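PDB 4EM2: uncharacterized HTH-type transcriptional regulator SAR2349 from Staphylococcus aureus, which probably binds DNA as a MarR-family transcription factor and is seen here with salicylate bound. Local coordinates for residues K75-T80 / L122-K127. Sequence-based numbering, arbitrary orientation.
Sequences KHQPTT and LTLTPK
T79 and L122 form a one-residue antiparallel bridge, a hydrogen-bonded pair, that pins the linker after helix 64-76 to strand 122-124 of the winged helix-turn-helix, which pairs on with strand 108-110, as in other MarR proteins. T79 N reaches L122 O at 3.1 Å, in the carbonyl plane; L122 N returns a shorter bond to T79 O. This is the tight, buried end: CB and CG of L122 rest against the same T79 oxygen, and its CD1 lies 3.8 Å from T80 C. L122 also lines a salicylate pocket together with V110, while the T79 hydroxyl turns to E83 and R87 of helix 81-88.

Beyond the bridge the Q77 side chain reaches on to L124, itself buried against helix 64-76. Its CG sits between backbone N and carbonyl carbon (chi1 54°), and the extended side chain crosses that of T123 at about a right angle. The open side is at exposed P78, after a cis peptide bond, its CB 4.0 Å from CG2 of partly exposed T123. The Q77 amide is gripped at both ends: a water links NE2 to L124 O, and OE1 accepts L124 N at 2.6 Å, with an N-H...O angle of 162°.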
loop_
_atom_site.group_PDB
_atom_site.type_symbol
_atom_site.label_atom_id
_atom_site.label_comp_id
_atom_site.label_asym_id
_atom_site.label_seq_id
_atom_site.Cartn_x
_atom_site.Cartn_y
_atom_site.Cartn_z
ATOM N N LYS A 75 -9.534 -3.893 -0.016
ATOM C CA LYS A 75 -9.805 -4.424 1.309
ATOM C C LYS A 75 -10.968 -3.819 2.060
ATOM O O LYS A 75 -11.441 -4.413 2.983
ATOM C CB LYS A 75 -8.546 -4.334 2.164
ATOM C CG LYS A 75 -7.340 -5.078 1.472
ATOM C CD LYS A 75 -5.986 -4.883 2.208
ATOM C CE LYS A 75 -4.887 -5.856 1.692
ATOM N NZ LYS A 75 -5.120 -7.315 2.057
ATOM N N HIS A 76 -11.470 -2.671 1.638
ATOM C CA HIS A 76 -12.524 -2.031 2.408
ATOM C C HIS A 76 -13.783 -1.692 1.633
ATOM O O HIS A 76 -14.752 -1.143 2.219
ATOM C CB HIS A 76 -11.982 -0.734 3.041
ATOM C CG HIS A 76 -10.837 -0.968 3.976
ATOM N ND1 HIS A 76 -9.514 -0.899 3.571
ATOM C CD2 HIS A 76 -10.819 -1.335 5.279
ATOM C CE1 HIS A 76 -8.736 -1.220 4.588
ATOM N NE2 HIS A 76 -9.502 -1.489 5.635
ATOM N N GLN A 77 -13.778 -1.993 0.338
ATOM C CA GLN A 77 -14.921 -1.625 -0.487
ATOM C C GLN A 77 -16.262 -2.261 -0.034
ATOM O O GLN A 77 -16.302 -3.359 0.452
ATOM C CB GLN A 77 -14.644 -1.955 -1.958
ATOM C CG GLN A 77 -14.234 -3.411 -2.219
ATOM C CD GLN A 77 -14.271 -3.722 -3.699
ATOM O OE1 GLN A 77 -13.749 -2.965 -4.513
ATOM N NE2 GLN A 77 -14.931 -4.814 -4.061
ATOM N N PRO A 78 -17.365 -1.574 -0.261
ATOM C CA PRO A 78 -17.451 -0.261 -0.902
ATOM C C PRO A 78 -16.905 0.787 0.058
ATOM O O PRO A 78 -17.213 0.742 1.257
ATOM C CB PRO A 78 -18.955 -0.110 -1.157
ATOM C CG PRO A 78 -19.455 -1.550 -1.224
ATOM C CD PRO A 78 -18.709 -2.167 -0.084
ATOM N N THR A 79 -16.060 1.703 -0.414
ATOM C CA THR A 79 -15.529 2.723 0.492
ATOM C C THR A 79 -15.602 4.095 -0.169
ATOM O O THR A 79 -16.123 4.221 -1.302
ATOM C CB THR A 79 -14.101 2.386 0.981
ATOM O OG1 THR A 79 -13.735 3.272 2.057
ATOM C CG2 THR A 79 -13.082 2.518 -0.173
ATOM N N THR A 80 -15.157 5.134 0.543
ATOM C CA THR A 80 -15.260 6.505 0.005
ATOM C C THR A 80 -13.926 7.267 0.094
ATOM O O THR A 80 -13.073 6.888 0.857
ATOM C CB THR A 80 -16.275 7.323 0.850
ATOM O OG1 THR A 80 -15.727 7.479 2.172
ATOM C CG2 THR A 80 -17.648 6.557 0.961
ATOM N N LEU A 122 -16.890 3.665 -3.740
ATOM C CA LEU A 122 -15.864 3.227 -4.680
ATOM C C LEU A 122 -15.598 1.741 -4.564
ATOM O O LEU A 122 -15.450 1.215 -3.454
ATOM C CB LEU A 122 -14.543 3.963 -4.382
ATOM C CG LEU A 122 -14.697 5.480 -4.221
ATOM C CD1 LEU A 122 -13.462 6.093 -3.464
ATOM C CD2 LEU A 122 -14.858 6.088 -5.563
ATOM N N THR A 123 -15.505 1.072 -5.709
ATOM C CA THR A 123 -15.204 -0.347 -5.706
ATOM C C THR A 123 -14.310 -0.660 -6.893
ATOM O O THR A 123 -14.272 0.110 -7.851
ATOM C CB THR A 123 -16.485 -1.206 -5.887
ATOM O OG1 THR A 123 -17.185 -0.713 -7.025
ATOM C CG2 THR A 123 -17.349 -1.170 -4.630
ATOM N N LEU A 124 -13.625 -1.804 -6.846
ATOM C CA LEU A 124 -12.747 -2.167 -7.961
ATOM C C LEU A 124 -13.557 -2.627 -9.121
ATOM O O LEU A 124 -14.599 -3.252 -8.938
ATOM C CB LEU A 124 -11.822 -3.343 -7.622
ATOM C CG LEU A 124 -10.764 -3.265 -6.485
ATOM C CD1 LEU A 124 -9.562 -4.116 -6.846
ATOM C CD2 LEU A 124 -10.353 -1.873 -6.202
ATOM N N THR A 125 -13.075 -2.328 -10.319
ATOM C CA THR A 125 -13.715 -2.866 -11.549
ATOM C C THR A 125 -13.102 -4.261 -11.754
ATOM O O THR A 125 -12.130 -4.627 -11.081
ATOM C CB THR A 125 -13.279 -2.117 -12.767
ATOM O OG1 THR A 125 -11.841 -2.257 -12.843
ATOM C CG2 THR A 125 -13.702 -0.635 -12.672
ATOM N N PRO A 126 -13.635 -5.058 -12.709
ATOM C CA PRO A 126 -13.050 -6.408 -12.927
ATOM C C PRO A 126 -11.540 -6.343 -13.291
ATOM O O PRO A 126 -10.730 -7.228 -12.918
ATOM C CB PRO A 126 -13.883 -6.980 -14.080
ATOM C CG PRO A 126 -15.320 -6.366 -13.793
ATOM C CD PRO A 126 -14.955 -4.905 -13.373
ATOM N N LYS A 127 -11.185 -5.332 -14.074
ATOM C CA LYS A 127 -9.782 -5.113 -14.454
ATOM C C LYS A 127 -8.993 -4.836 -13.173
ATOM O O LYS A 127 -7.903 -5.391 -12.947
ATOM C CB LYS A 127 -9.713 -3.898 -15.365
ATOM C CG LYS A 127 -8.325 -3.631 -15.953
ATOM C CD LYS A 127 -8.348 -2.360 -16.833
ATOM C CE LYS A 127 -6.949 -1.926 -17.193
ATOM N NZ LYS A 127 -6.925 -0.530 -17.766
HETATM O O HOH W 1 -15.803 -5.064 -6.998
#